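Local coordinates for protein acyl-coenzyme A oxidase 1 (Yarrowia lipolytica, PDB 5Y9D) that catalyses the FAD-dependent oxidation of 2,3-saturated acyl-CoAs by oxygen to trans-2-enoyl-CoAs and hydrogen peroxide in peroxisomal fatty acid beta-oxidation, at residues A[50-55]-A[59-64]; A[379-384]-A[411-416]. All blocks are in the same frame, centred on the assembly; numbering follows the deposited sequence.

Contact 1. Residues A[50-55]-A[59-64]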
ATOM      1  N   PHE A  50       8.381  -6.315 -29.422  1.00 30.60           N
ATOM      2  CA  PHE A  50       6.946  -6.219 -29.380  1.00 31.04           C
ATOM      3  C   PHE A  50       6.470  -5.205 -28.343  1.00 33.09           C
ATOM      4  O   PHE A  50       5.535  -4.459 -28.591  1.00 36.16           O
ATOM      5  CB  PHE A  50       6.371  -7.581 -29.053  1.00 31.54           C
ATOM      6  CG  PHE A  50       4.938  -7.551 -28.707  1.00 31.24           C
ATOM      7  CD1 PHE A  50       3.986  -7.629 -29.696  1.00 32.08           C
ATOM      8  CD2 PHE A  50       4.540  -7.450 -27.387  1.00 31.62           C
ATOM      9  CE1 PHE A  50       2.639  -7.614 -29.373  1.00 33.98           C
ATOM     10  CE2 PHE A  50       3.197  -7.405 -27.058  1.00 32.77           C
ATOM     11  CZ  PHE A  50       2.245  -7.498 -28.054  1.00 33.88           C
ATOM     12  N   LEU A  51       7.094  -5.196 -27.165  1.00 34.40           N
ATOM     13  CA  LEU A  51       6.730  -4.239 -26.125  1.00 32.49           C
ATOM     14  C   LEU A  51       7.113  -2.813 -26.465  1.00 31.30           C
ATOM     15  O   LEU A  51       6.411  -1.901 -26.092  1.00 34.61           O
ATOM     16  CB  LEU A  51       7.352  -4.614 -24.793  1.00 31.69           C
ATOM     17  CG  LEU A  51       6.738  -5.808 -24.093  1.00 30.71           C
ATOM     18  CD1 LEU A  51       7.623  -6.213 -22.935  1.00 30.66           C
ATOM     19  CD2 LEU A  51       5.334  -5.462 -23.610  1.00 30.32           C
ATOM     20  N   ASN A  52       8.192  -2.605 -27.192  1.00 31.28           N
ATOM     21  CA  ASN A  52       8.618  -1.238 -27.497  1.00 32.46           C
ATOM     22  C   ASN A  52       8.099  -0.673 -28.811  1.00 34.45           C
ATOM     23  O   ASN A  52       8.320   0.499 -29.087  1.00 38.08           O
ATOM     24  CB  ASN A  52      10.146  -1.161 -27.507  1.00 31.34           C
ATOM     25  CG  ASN A  52      10.731  -1.364 -26.144  1.00 31.02           C
ATOM     26  OD1 ASN A  52      10.126  -0.966 -25.168  1.00 30.51           O
ATOM     27  ND2 ASN A  52      11.907  -2.002 -26.061  1.00 32.10           N
ATOM     28  N   GLY A  53       7.430  -1.488 -29.627  1.00 36.54           N
ATOM     29  CA  GLY A  53       6.954  -1.043 -30.943  1.00 35.57           C
ATOM     30  C   GLY A  53       8.033  -1.064 -32.014  1.00 37.49           C
ATOM     31  O   GLY A  53       8.099  -0.157 -32.815  1.00 42.26           O
ATOM     32  N   GLY A  54       8.884  -2.097 -32.010  1.00 36.65           N
ATOM     33  CA  GLY A  54       9.895  -2.321 -33.037  1.00 36.00           C
ATOM     34  C   GLY A  54      11.339  -2.258 -32.541  1.00 37.22           C
ATOM     35  O   GLY A  54      11.606  -1.658 -31.499  1.00 39.55           O
ATOM     36  N   GLU A  55      12.257  -2.854 -33.315  1.00 34.65           N
ATOM     37  CA  GLU A  55      13.686  -2.881 -33.017  1.00 39.34           C
ATOM     38  C   GLU A  55      14.312  -1.478 -32.933  1.00 40.77           C
ATOM     39  O   GLU A  55      15.205  -1.224 -32.108  1.00 39.91           O
ATOM     40  CB  GLU A  55      14.419  -3.740 -34.062  1.00 41.00           C
ATOM     41  CG  GLU A  55      15.943  -3.601 -34.105  1.00 43.46           C
ATOM     42  CD  GLU A  55      16.671  -4.318 -32.958  1.00 45.54           C
ATOM     43  OE1 GLU A  55      16.464  -5.543 -32.767  1.00 50.31           O
ATOM     44  OE2 GLU A  55      17.485  -3.666 -32.267  1.00 41.77           O
ATOM     45  N   GLN A  59      16.200   0.052 -29.685  1.00 37.93           N
ATOM     46  CA  GLN A  59      17.547   0.603 -29.743  1.00 38.03           C
ATOM     47  C   GLN A  59      17.612   1.955 -29.064  1.00 38.07           C
ATOM     48  O   GLN A  59      18.572   2.245 -28.353  1.00 39.67           O
ATOM     49  CB  GLN A  59      18.061   0.694 -31.169  1.00 39.30           C
ATOM     50  CG  GLN A  59      18.756  -0.577 -31.641  1.00 42.30           C
ATOM     51  CD  GLN A  59      19.265  -0.447 -33.073  1.00 44.12           C
ATOM     52  OE1 GLN A  59      20.069   0.458 -33.383  1.00 41.82           O
ATOM     53  NE2 GLN A  59      18.786  -1.334 -33.959  1.00 41.36           N
ATOM     54  N   ILE A  60      16.576   2.764 -29.272  1.00 37.24           N
ATOM     55  CA  ILE A  60      16.497   4.088 -28.693  1.00 34.92           C
ATOM     56  C   ILE A  60      16.329   3.949 -27.186  1.00 34.13           C
ATOM     57  O   ILE A  60      16.958   4.659 -26.401  1.00 31.55           O
ATOM     58  CB  ILE A  60      15.346   4.879 -29.329  1.00 37.93           C
ATOM     59  CG1 ILE A  60      15.749   5.303 -30.736  1.00 40.72           C
ATOM     60  CG2 ILE A  60      14.995   6.122 -28.519  1.00 38.58           C
ATOM     61  CD1 ILE A  60      14.600   5.853 -31.568  1.00 43.96           C
ATOM     62  N   VAL A  61      15.487   3.019 -26.777  1.00 33.96           N
ATOM     63  CA  VAL A  61      15.295   2.747 -25.345  1.00 34.84           C
ATOM     64  C   VAL A  61      16.580   2.272 -24.674  1.00 33.13           C
ATOM     65  O   VAL A  61      16.871   2.688 -23.544  1.00 31.93           O
ATOM     66  CB  VAL A  61      14.141   1.752 -25.124  1.00 34.47           C
ATOM     67  CG1 VAL A  61      14.201   1.098 -23.745  1.00 35.64           C
ATOM     68  CG2 VAL A  61      12.827   2.485 -25.354  1.00 34.10           C
ATOM     69  N   GLU A  62      17.352   1.442 -25.374  1.00 31.53           N
ATOM     70  CA  GLU A  62      18.652   0.982 -24.855  1.00 32.25           C
ATOM     71  C   GLU A  62      19.673   2.128 -24.728  1.00 29.88           C
ATOM     72  O   GLU A  62      20.324   2.227 -23.700  1.00 26.24           O
ATOM     73  CB  GLU A  62      19.195  -0.205 -25.675  1.00 34.37           C
ATOM     74  CG  GLU A  62      18.521  -1.508 -25.219  1.00 38.81           C
ATOM     75  CD  GLU A  62      18.815  -2.739 -26.076  1.00 43.64           C
ATOM     76  OE1 GLU A  62      19.185  -2.601 -27.273  1.00 44.66           O
ATOM     77  OE2 GLU A  62      18.637  -3.863 -25.542  1.00 47.19           O
ATOM     78  N   LYS A  63      19.776   2.988 -25.742  1.00 30.13           N
ATOM     79  CA  LYS A  63      20.578   4.209 -25.650  1.00 34.55           C
ATOM     80  C   LYS A  63      20.224   5.073 -24.440  1.00 33.45           C
ATOM     81  O   LYS A  63      21.115   5.619 -23.802  1.00 35.15           O
ATOM     82  CB  LYS A  63      20.467   5.077 -26.906  1.00 40.71           C
ATOM     83  CG  LYS A  63      21.673   5.019 -27.845  1.00 47.52           C
ATOM     84  CD  LYS A  63      21.546   5.984 -29.032  1.00 50.57           C
ATOM     85  CE  LYS A  63      20.652   5.444 -30.147  1.00 55.20           C
ATOM     86  NZ  LYS A  63      20.818   6.158 -31.452  1.00 57.24           N
ATOM     87  N   ILE A  64      18.946   5.218 -24.115  1.00 32.04           N
ATOM     88  CA  ILE A  64      18.606   6.052 -22.979  1.00 33.84           C
ATOM     89  C   ILE A  64      19.154   5.391 -21.721  1.00 35.18           C
ATOM     90  O   ILE A  64      19.724   6.055 -20.845  1.00 34.15           O
ATOM     91  CB  ILE A  64      17.084   6.272 -22.779  1.00 34.81           C
ATOM     92  CG1 ILE A  64      16.381   6.822 -24.013  1.00 33.68           C
ATOM     93  CG2 ILE A  64      16.855   7.206 -21.608  1.00 37.35           C
ATOM     94  CD1 ILE A  64      17.147   7.893 -24.696  1.00 35.72           C
TER
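E55 and Q59, one helical turn apart, are held together by a backbone and a side-chain hydrogen bond. The backbone bond runs from Q59 N to E55 O, at 2.9 Å, and is an i to i+4 bond of the first turns of helix 55-70. Beside it the Q59 amide donates through NE2 to E55 OE2, at 3.2 Å with an N-H...O angle of 152°. The donor comes to the anti side of the carboxylate and somewhat out of its plane, whereas OE2 lies close to the amide plane. CG of E55 is anti to its N (chi1 166°), and the bend at chi2 swings OE2 over toward the Q59 side chain; Q59 stays extended beyond CG, and its CG packs 3.4 Å from E55 OE2.

Among charges, E55 OE2 is also salt-bridged to R45, which holds E62 as well. The guanidinium probably offsets the repulsion between E55 OE2 and E62 OE1, 5.4 Å apart. With an alanine here, R45 would probably be left with E62 as its remaining carboxylate partner of the two, and the Q59 amide would be free to turn.

Van der Waals contact is sparse: N52 OD1 lies 4.4 Å from V61 CG2, while N52 ND2 is hydrogen-bonded to T58 OG1, tying the end of one helix to the next.

G53, with positive phi, ends helix 44-52, and G54 is the N-cap of helix 55-70: a short two-glycine turn joining two successive helices on the surface of the oxidase's N-terminal alpha-helical region.

Contact 2. Residues A[379-384]-A[411-416]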
ATOM      1  N   GLN A 379      -0.166   7.696 -25.667  1.00 49.52           N
ATOM      2  CA  GLN A 379       1.035   8.455 -26.098  1.00 53.02           C
ATOM      3  C   GLN A 379       0.956   8.941 -27.549  1.00 53.86           C
ATOM      4  O   GLN A 379       1.245  10.116 -27.837  1.00 53.30           O
ATOM      5  CB  GLN A 379       2.305   7.601 -25.921  1.00 53.87           C
ATOM      6  CG  GLN A 379       3.646   8.330 -26.068  1.00 54.28           C
ATOM      7  CD  GLN A 379       4.844   7.357 -26.180  1.00 55.15           C
ATOM      8  OE1 GLN A 379       4.973   6.380 -25.408  1.00 47.84           O
ATOM      9  NE2 GLN A 379       5.720   7.622 -27.149  1.00 49.18           N
ATOM     10  N   LYS A 380       0.589   8.029 -28.448  1.00 50.99           N
ATOM     11  CA  LYS A 380       0.463   8.344 -29.879  1.00 52.67           C
ATOM     12  C   LYS A 380      -0.536   9.479 -30.076  1.00 47.96           C
ATOM     13  O   LYS A 380      -0.330  10.333 -30.920  1.00 44.45           O
ATOM     14  CB  LYS A 380       0.017   7.110 -30.694  1.00 55.22           C
ATOM     15  CG  LYS A 380       0.422   7.143 -32.164  1.00 59.69           C
ATOM     16  CD  LYS A 380       1.903   6.776 -32.357  1.00 67.25           C
ATOM     17  CE  LYS A 380       2.446   7.086 -33.766  1.00 66.98           C
ATOM     18  NZ  LYS A 380       3.942   7.093 -33.865  1.00 62.52           N
ATOM     19  N   THR A 381      -1.600   9.496 -29.271  1.00 46.93           N
ATOM     20  CA  THR A 381      -2.635  10.526 -29.384  1.00 46.02           C
ATOM     21  C   THR A 381      -2.207  11.862 -28.772  1.00 47.68           C
ATOM     22  O   THR A 381      -2.414  12.893 -29.395  1.00 46.96           O
ATOM     23  CB  THR A 381      -3.973  10.062 -28.805  1.00 42.34           C
ATOM     24  OG1 THR A 381      -4.352   8.830 -29.430  1.00 39.42           O
ATOM     25  CG2 THR A 381      -5.033  11.085 -29.052  1.00 41.02           C
ATOM     26  N   TRP A 382      -1.576  11.856 -27.596  1.00 49.46           N
ATOM     27  CA  TRP A 382      -1.047  13.106 -27.032  1.00 51.47           C
ATOM     28  C   TRP A 382      -0.074  13.796 -28.001  1.00 54.07           C
ATOM     29  O   TRP A 382      -0.143  15.014 -28.187  1.00 58.18           O
ATOM     30  CB  TRP A 382      -0.325  12.908 -25.689  1.00 52.75           C
ATOM     31  CG  TRP A 382       0.599  14.061 -25.417  1.00 53.40           C
ATOM     32  CD1 TRP A 382       1.929  14.180 -25.780  1.00 54.91           C
ATOM     33  CD2 TRP A 382       0.245  15.286 -24.805  1.00 56.10           C
ATOM     34  NE1 TRP A 382       2.417  15.408 -25.412  1.00 56.44           N
ATOM     35  CE2 TRP A 382       1.406  16.110 -24.807  1.00 59.17           C
ATOM     36  CE3 TRP A 382      -0.939  15.777 -24.253  1.00 57.28           C
ATOM     37  CZ2 TRP A 382       1.411  17.391 -24.268  1.00 62.99           C
ATOM     38  CZ3 TRP A 382      -0.937  17.053 -23.710  1.00 68.50           C
ATOM     39  CH2 TRP A 382       0.235  17.849 -23.718  1.00 70.29           C
ATOM     40  N   ILE A 383       0.845  13.033 -28.587  1.00 50.75           N
ATOM     41  CA  ILE A 383       1.869  13.626 -29.423  1.00 52.58           C
ATOM     42  C   ILE A 383       1.247  14.144 -30.716  1.00 61.07           C
ATOM     43  O   ILE A 383       1.621  15.224 -31.200  1.00 57.72           O
ATOM     44  CB  ILE A 383       3.032  12.651 -29.705  1.00 52.10           C
ATOM     45  CG1 ILE A 383       3.809  12.415 -28.405  1.00 49.59           C
ATOM     46  CG2 ILE A 383       3.951  13.203 -30.802  1.00 50.68           C
ATOM     47  CD1 ILE A 383       5.218  11.901 -28.581  1.00 49.51           C
ATOM     48  N   GLU A 384       0.294  13.382 -31.254  1.00 67.21           N
ATOM     49  CA  GLU A 384      -0.453  13.799 -32.441  1.00 71.98           C
ATOM     50  C   GLU A 384      -1.319  15.024 -32.144  1.00 71.34           C
ATOM     51  O   GLU A 384      -1.319  15.997 -32.897  1.00 76.85           O
ATOM     52  CB  GLU A 384      -1.330  12.646 -32.959  1.00 75.82           C
ATOM     53  CG  GLU A 384      -2.423  13.041 -33.957  1.00 79.79           C
ATOM     54  CD  GLU A 384      -3.768  13.380 -33.310  1.00 82.94           C
ATOM     55  OE1 GLU A 384      -4.437  14.334 -33.782  1.00 78.72           O
ATOM     56  OE2 GLU A 384      -4.164  12.695 -32.336  1.00 87.03           O
ATOM     57  N   LYS A 411     -10.736  17.170 -25.443  1.00 64.59           N
ATOM     58  CA  LYS A 411     -11.779  16.749 -24.498  1.00 66.81           C
ATOM     59  C   LYS A 411     -11.835  15.227 -24.341  1.00 65.32           C
ATOM     60  O   LYS A 411     -11.864  14.711 -23.224  1.00 61.51           O
ATOM     61  CB  LYS A 411     -13.158  17.238 -24.948  1.00 73.96           C
ATOM     62  CG  LYS A 411     -13.443  18.709 -24.674  1.00 81.70           C
ATOM     63  CD  LYS A 411     -14.930  19.039 -24.819  1.00 84.33           C
ATOM     64  CE  LYS A 411     -15.256  20.445 -24.316  1.00 83.87           C
ATOM     65  NZ  LYS A 411     -15.133  20.586 -22.836  1.00 78.37           N
ATOM     66  N   GLU A 412     -11.871  14.526 -25.471  1.00 62.95           N
ATOM     67  CA  GLU A 412     -11.910  13.066 -25.490  1.00 66.05           C
ATOM     68  C   GLU A 412     -10.635  12.499 -24.865  1.00 57.84           C
ATOM     69  O   GLU A 412     -10.673  11.501 -24.142  1.00 51.35           O
ATOM     70  CB  GLU A 412     -12.038  12.547 -26.934  1.00 74.57           C
ATOM     71  CG  GLU A 412     -12.240  11.032 -27.049  1.00 82.51           C
ATOM     72  CD  GLU A 412     -11.689  10.436 -28.342  1.00 90.76           C
ATOM     73  OE1 GLU A 412     -11.347   9.223 -28.339  1.00 94.10           O
ATOM     74  OE2 GLU A 412     -11.598  11.171 -29.358  1.00 91.54           O
ATOM     75  N   LEU A 413      -9.515  13.146 -25.163  1.00 50.07           N
ATOM     76  CA  LEU A 413      -8.231  12.733 -24.653  1.00 50.69           C
ATOM     77  C   LEU A 413      -8.154  12.896 -23.128  1.00 48.83           C
ATOM     78  O   LEU A 413      -7.632  12.034 -22.414  1.00 40.82           O
ATOM     79  CB  LEU A 413      -7.129  13.546 -25.317  1.00 50.61           C
ATOM     80  CG  LEU A 413      -5.721  13.173 -24.837  1.00 56.61           C
ATOM     81  CD1 LEU A 413      -5.430  11.679 -24.966  1.00 56.56           C
ATOM     82  CD2 LEU A 413      -4.684  13.978 -25.603  1.00 59.19           C
ATOM     83  N   PHE A 414      -8.667  14.026 -22.660  1.00 47.18           N
ATOM     84  CA  PHE A 414      -8.769  14.312 -21.265  1.00 46.15           C
ATOM     85  C   PHE A 414      -9.473  13.143 -20.593  1.00 47.22           C
ATOM     86  O   PHE A 414      -8.914  12.523 -19.675  1.00 49.00           O
ATOM     87  CB  PHE A 414      -9.547  15.616 -21.054  1.00 47.30           C
ATOM     88  CG  PHE A 414      -9.735  15.973 -19.622  1.00 51.69           C
ATOM     89  CD1 PHE A 414      -8.768  16.705 -18.947  1.00 59.06           C
ATOM     90  CD2 PHE A 414     -10.867  15.549 -18.928  1.00 56.67           C
ATOM     91  CE1 PHE A 414      -8.939  17.026 -17.600  1.00 65.00           C
ATOM     92  CE2 PHE A 414     -11.039  15.851 -17.582  1.00 59.54           C
ATOM     93  CZ  PHE A 414     -10.074  16.594 -16.915  1.00 62.58           C
ATOM     94  N   ALA A 415     -10.684  12.839 -21.058  1.00 42.41           N
ATOM     95  CA  ALA A 415     -11.520  11.822 -20.416  1.00 42.48           C
ATOM     96  C   ALA A 415     -10.898  10.447 -20.454  1.00 42.62           C
ATOM     97  O   ALA A 415     -10.954   9.723 -19.464  1.00 44.42           O
ATOM     98  CB  ALA A 415     -12.910  11.769 -21.040  1.00 42.97           C
ATOM     99  N   ALA A 416     -10.313  10.084 -21.597  1.00 42.61           N
ATOM    100  CA  ALA A 416      -9.688   8.769 -21.757  1.00 41.67           C
ATOM    101  C   ALA A 416      -8.453   8.640 -20.861  1.00 41.45           C
ATOM    102  O   ALA A 416      -8.289   7.645 -20.174  1.00 41.95           O
ATOM    103  CB  ALA A 416      -9.314   8.516 -23.220  1.00 42.04           C
TER
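T381 meets L413 through methyl groups, CG2 of the threonine lying 4.1 Å from CD1 of the leucine, and the two side chains run past each other in opposite directions. Placing CG2 anti to the backbone N gives the methyl to the neighbouring helix and leaves OG1 beside its own backbone, where it makes a weak hydrogen bond to E377 O one turn earlier.

At W382 the backbone itself is part of the surface: its CA is 4.0 Å from L413 CD2. The same methyl touches the benzo part of the indole less closely, 4.4 Å from CE3. L413 thus divides its two branches, CD1 going to T381 and CD2 to W382. Its CG is anti to the backbone N (chi1 -180°), which carries the branched end out toward helix 355-391.

The contact is wholly apolar and small, burying 121 Å², with the W382 and L413 CA atoms 7.6 Å apart. I309 of helix 306-334 touches both W382 and L413, so a third helix closes the same patch. The W382 side chain lies about 9 Å from that of E464, the proton acceptor by similarity.

Helices 355-391 and 400-437 run roughly antiparallel here, as consecutive members of the C-alpha1 domain, consistent with the up-and-down helical bundle of the acyl-CoA dehydrogenase and oxidase fold.

Contact 1 lies wholly ahead of contact 2 in the sequence, the first in the N-terminal region of the oxidase, the second in the C-alpha1 domain. Their centres are 22 Å apart and their nearest atoms about 8 Å, so neither touches the other. Two helices bridge them. Helix 355-391 carries residues 379-384 of contact 2 and, further back, presents Y369 and M373 to L51 of contact 1. Helix 107-118 receives I60 from contact 1 and Q379 and I383 from contact 2. The surface turn of the N-terminal region is thus packed, through shared helices, against the bundle that contributes residues to the FAD pocket.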